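Local coordinates for protein alpha-L-rhamnosidase (Klebsiella oxytoca, PDB 4XHC) that probably hydrolyses terminal alpha-L-rhamnose from rhamnosides, as a two-domain family GH78 glycosidase that binds rhamnose, at residues V61-D66 against F71-E76; T131-C136 against G519-N524. All coordinates share one frame; numbering follows the deposited sequence.

Interaction 1: residues V61-D66 against F71-E76; sequences VEAHAD and FGWRAE
W73 lays its indole against A65 and reaches A63. A65 CB sits over one face of the six-membered ring, 4.2 Å from the ring centroid, in a CH-pi contact. A63 CB meets W73 CE3 obliquely at 3.9 Å. W73 shares its sheet face with A63, A65 and A75, and CG anti to the carbonyl carbon (chi1 -65°) swings the indole across to strand 59-65.

The opposite face is polar. R74 is the middle of a salt-bridge network with D66 across the strands and E76 on its own strand. R74 NH1 gives a hydrogen bond to D66 OD2 at 2.9 Å. D66 OD2 lies in the guanidinium plane, but the carboxylate is met from above its own plane. R74 NE bonds to E76 OE2 at 2.8 Å, on the anti lone pair. A carboxylate thus grips each of these two nitrogens, which should fix the rotation of the guanidinium. H64 CB lies over one face of this group, 3.8 Å from R74 NH2. The H64 ring is nearly parallel to it (8° apart), but NH2 meets the ring obliquely. H64 CD2 also touches E76 CG.

The backbones form an antiparallel beta hairpin. E62 pairs with E76, and H64 with R74, through two hydrogen bonds each. D66 N adds a bond to G72 O at 2.9 Å, near the turn end.

This hairpin belongs to the N-terminal domain. Strand 73-79 is the outermost strand within the chain of a six-stranded antiparallel sheet. Strand 59-65 lies between it and strand 94-99, where V61 shares backbone bonding with I96 and A63 packs on the same residue.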
# COMPACT_ATOMS: atom_id res chain seq x y z
N VAL A 61 -12.98 16.45 11.91
CA VAL A 61 -13.93 16.06 12.94
C VAL A 61 -13.36 14.99 13.86
O VAL A 61 -12.32 14.40 13.57
CB VAL A 61 -15.26 15.54 12.33
CG1 VAL A 61 -15.88 16.59 11.43
CG2 VAL A 61 -15.04 14.23 11.57
N GLU A 62 -14.06 14.76 14.97
CA GLU A 62 -13.73 13.71 15.92
C GLU A 62 -14.94 12.83 16.13
O GLU A 62 -16.06 13.32 16.25
CB GLU A 62 -13.31 14.29 17.26
CG GLU A 62 -11.85 14.70 17.34
CD GLU A 62 -11.45 15.17 18.73
OE1 GLU A 62 -12.23 14.96 19.69
OE2 GLU A 62 -10.34 15.75 18.84
N ALA A 63 -14.69 11.52 16.21
CA ALA A 63 -15.75 10.54 16.37
C ALA A 63 -16.01 10.30 17.84
O ALA A 63 -15.08 10.22 18.63
CB ALA A 63 -15.33 9.24 15.71
N HIS A 64 -17.28 10.19 18.21
CA HIS A 64 -17.66 9.83 19.58
C HIS A 64 -18.68 8.70 19.51
O HIS A 64 -19.66 8.80 18.78
CB HIS A 64 -18.23 11.04 20.33
CG HIS A 64 -17.22 12.10 20.62
ND1 HIS A 64 -16.37 12.05 21.71
CD2 HIS A 64 -16.91 13.25 19.97
CE1 HIS A 64 -15.58 13.11 21.71
NE2 HIS A 64 -15.89 13.86 20.66
N ALA A 65 -18.42 7.61 20.23
CA ALA A 65 -19.35 6.48 20.28
C ALA A 65 -20.65 6.95 20.92
O ALA A 65 -20.65 7.48 22.03
CB ALA A 65 -18.74 5.32 21.07
N ASP A 66 -21.76 6.77 20.20
CA ASP A 66 -23.06 7.28 20.61
C ASP A 66 -24.15 6.28 20.20
O ASP A 66 -24.42 6.11 19.01
CB ASP A 66 -23.32 8.65 19.94
CG ASP A 66 -24.58 9.35 20.45
OD1 ASP A 66 -25.41 8.71 21.12
OD2 ASP A 66 -24.74 10.56 20.17
N PHE A 71 -25.61 4.52 13.12
CA PHE A 71 -24.78 3.32 13.32
C PHE A 71 -23.76 3.49 14.44
O PHE A 71 -22.63 3.01 14.34
CB PHE A 71 -24.05 2.93 12.03
CG PHE A 71 -24.95 2.79 10.83
CD1 PHE A 71 -26.01 1.88 10.85
CD2 PHE A 71 -24.74 3.54 9.68
CE1 PHE A 71 -26.84 1.75 9.75
CE2 PHE A 71 -25.57 3.41 8.58
CZ PHE A 71 -26.62 2.51 8.62
N GLY A 72 -24.16 4.18 15.51
CA GLY A 72 -23.36 4.26 16.73
C GLY A 72 -22.23 5.27 16.81
O GLY A 72 -21.45 5.23 17.76
N TRP A 73 -22.13 6.19 15.85
CA TRP A 73 -21.02 7.16 15.83
C TRP A 73 -21.47 8.56 15.44
O TRP A 73 -22.20 8.73 14.46
CB TRP A 73 -19.91 6.67 14.90
CG TRP A 73 -19.25 5.41 15.38
CD1 TRP A 73 -19.58 4.13 15.03
CD2 TRP A 73 -18.17 5.29 16.32
NE1 TRP A 73 -18.77 3.23 15.68
CE2 TRP A 73 -17.90 3.92 16.48
CE3 TRP A 73 -17.40 6.22 17.03
CZ2 TRP A 73 -16.89 3.45 17.33
CZ3 TRP A 73 -16.39 5.75 17.89
CH2 TRP A 73 -16.14 4.37 18.02
N ARG A 74 -21.02 9.56 16.19
CA ARG A 74 -21.37 10.97 15.97
C ARG A 74 -20.12 11.80 15.69
O ARG A 74 -19.10 11.64 16.35
CB ARG A 74 -22.07 11.53 17.22
CG ARG A 74 -22.70 12.91 17.04
CD ARG A 74 -23.23 13.48 18.36
NE ARG A 74 -22.13 13.86 19.26
CZ ARG A 74 -21.80 13.26 20.41
NH1 ARG A 74 -22.47 12.21 20.86
NH2 ARG A 74 -20.77 13.72 21.11
N ALA A 75 -20.23 12.71 14.72
CA ALA A 75 -19.14 13.64 14.38
C ALA A 75 -19.28 14.96 15.13
O ALA A 75 -20.39 15.48 15.29
CB ALA A 75 -19.12 13.89 12.88
N GLU A 76 -18.15 15.51 15.60
CA GLU A 76 -18.09 16.85 16.19
C GLU A 76 -16.99 17.62 15.47
O GLU A 76 -15.86 17.15 15.43
CB GLU A 76 -17.76 16.80 17.69
CG GLU A 76 -18.83 16.18 18.59
CD GLU A 76 -20.10 17.03 18.72
OE1 GLU A 76 -19.99 18.28 18.72
OE2 GLU A 76 -21.20 16.45 18.84

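Interaction 2: residues T131-C136 against G519-N524; sequences TLSEVC and GSKLIN
E134 and L522 run past each other in opposite directions. The contact is made by van der Waals packing, with no direct hydrogen bond between the two loops. L522 CD2 reaches E134 CA at 4.0 Å and also touches S133 O. Along E134, CB stands a little farther off, 4.5 Å from L522 CD2. CG lies anti to the carbonyl carbon (chi1 -66°) and closes to 4.1 Å from that same methyl. CD passes L522 O. At the tip the two oxygens have different work. OE1 comes to 3.9 Å from L522 O, and K240 links the two: its NZ makes a salt bridge to OE1 and hydrogen bonds to L522 O and N524 O. OE2 turns back to its own loop and accepts from T131 N at 3.0 Å, well above the carboxylate plane.

The partner loop holds a type I beta turn from S520 to I523. S520 opens it with an ST turn, its OG accepting from L522 N at 3.2 Å. The contact joins the N-terminal beta domain to the helical catalytic domain, which in family GH78 is an (alpha/alpha)6 barrel.

Beside E134, S133 and T131 share a hydroxyl-hydroxyl hydrogen bond, OG to OG1, at 3.0 Å. The K521 chain extends past this serine, CE 4.3 Å from S133 OG. Farther round the turn, I523 O accepts from NE of R241.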
# COMPACT_ATOMS: atom_id res chain seq x y z
N THR A 131 -20.00 6.09 5.36
CA THR A 131 -20.52 6.54 6.66
C THR A 131 -19.39 6.76 7.65
O THR A 131 -18.27 6.28 7.45
CB THR A 131 -21.49 5.52 7.28
OG1 THR A 131 -20.81 4.27 7.52
CG2 THR A 131 -22.65 5.29 6.36
N LEU A 132 -19.67 7.48 8.73
CA LEU A 132 -18.67 7.69 9.76
C LEU A 132 -18.25 6.36 10.37
O LEU A 132 -17.07 6.16 10.67
CB LEU A 132 -19.20 8.62 10.84
CG LEU A 132 -18.20 9.03 11.94
CD1 LEU A 132 -16.96 9.68 11.35
CD2 LEU A 132 -18.88 9.95 12.95
N SER A 133 -19.19 5.44 10.54
CA SER A 133 -18.87 4.16 11.18
C SER A 133 -17.75 3.38 10.45
O SER A 133 -17.02 2.63 11.08
CB SER A 133 -20.14 3.29 11.36
OG SER A 133 -20.70 2.85 10.12
N GLU A 134 -17.61 3.58 9.14
CA GLU A 134 -16.60 2.85 8.37
C GLU A 134 -15.16 3.26 8.65
O GLU A 134 -14.23 2.51 8.34
CB GLU A 134 -16.89 2.96 6.88
CG GLU A 134 -18.19 2.28 6.47
CD GLU A 134 -18.60 2.60 5.04
OE1 GLU A 134 -17.82 2.28 4.10
OE2 GLU A 134 -19.70 3.18 4.89
N VAL A 135 -14.96 4.44 9.24
CA VAL A 135 -13.62 4.85 9.65
C VAL A 135 -13.40 4.77 11.17
O VAL A 135 -12.37 5.20 11.68
CB VAL A 135 -13.27 6.26 9.10
CG1 VAL A 135 -13.36 6.28 7.58
CG2 VAL A 135 -14.16 7.35 9.70
N CYS A 136 -14.38 4.22 11.89
CA CYS A 136 -14.29 4.02 13.34
C CYS A 136 -14.28 2.57 13.78
O CYS A 136 -13.68 2.23 14.78
CB CYS A 136 -15.45 4.71 14.03
SG CYS A 136 -15.54 6.45 13.60
N GLY A 519 -23.34 -9.84 6.08
CA GLY A 519 -22.78 -10.14 7.40
C GLY A 519 -21.98 -9.01 8.04
O GLY A 519 -21.32 -9.24 9.05
N SER A 520 -22.04 -7.81 7.48
CA SER A 520 -21.51 -6.61 8.13
C SER A 520 -22.03 -5.37 7.44
O SER A 520 -22.00 -5.28 6.23
CB SER A 520 -20.00 -6.59 8.07
OG SER A 520 -19.46 -5.39 8.59
N LYS A 521 -22.49 -4.40 8.22
CA LYS A 521 -23.04 -3.18 7.64
C LYS A 521 -21.93 -2.36 6.99
O LYS A 521 -22.21 -1.47 6.20
CB LYS A 521 -23.80 -2.38 8.72
CG LYS A 521 -22.90 -1.48 9.55
CD LYS A 521 -23.30 -1.31 11.01
CE LYS A 521 -22.06 -0.87 11.78
NZ LYS A 521 -22.32 -0.49 13.19
N LEU A 522 -20.67 -2.67 7.32
CA LEU A 522 -19.50 -2.02 6.71
C LEU A 522 -19.38 -2.25 5.22
O LEU A 522 -18.84 -1.42 4.51
CB LEU A 522 -18.20 -2.54 7.31
CG LEU A 522 -17.89 -2.32 8.78
CD1 LEU A 522 -16.52 -2.93 9.09
CD2 LEU A 522 -17.94 -0.85 9.13
N ILE A 523 -19.83 -3.41 4.75
CA ILE A 523 -19.67 -3.77 3.36
C ILE A 523 -20.95 -3.58 2.55
O ILE A 523 -20.96 -3.81 1.36
CB ILE A 523 -19.10 -5.20 3.24
CG1 ILE A 523 -18.26 -5.33 1.98
CG2 ILE A 523 -20.20 -6.25 3.27
CD1 ILE A 523 -17.26 -6.46 2.04
N ASN A 524 -22.03 -3.14 3.19
CA ASN A 524 -23.18 -2.67 2.44
C ASN A 524 -22.77 -1.43 1.66
O ASN A 524 -21.83 -0.72 2.04
CB ASN A 524 -24.37 -2.32 3.36
CG ASN A 524 -24.97 -3.54 4.05
OD1 ASN A 524 -24.63 -4.68 3.75
ND2 ASN A 524 -25.88 -3.28 4.99

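Interactions 1 and 2 have centres about 13 Å apart and touch directly. The loop 131-136 packs under the apolar face of the hairpin: C136 SG is 3.5 Å from A63 CB, and L132 CD2 is 3.6 Å from A75 N. C136 also touches the indole of W73. E137 gives a weaker connection, with OE2 near both W73 NE1 and K521 NZ. Contacts thus run from the hairpin through loop 131-136 to the 519-524 loop of the catalytic domain. In interaction 2 the side chain of K521 is about 14 Å from the bound alpha-L-rhamnopyranose (RAM). R241 and Y518, which line the sugar's pocket, also touch I523 and N524 of that loop, respectively.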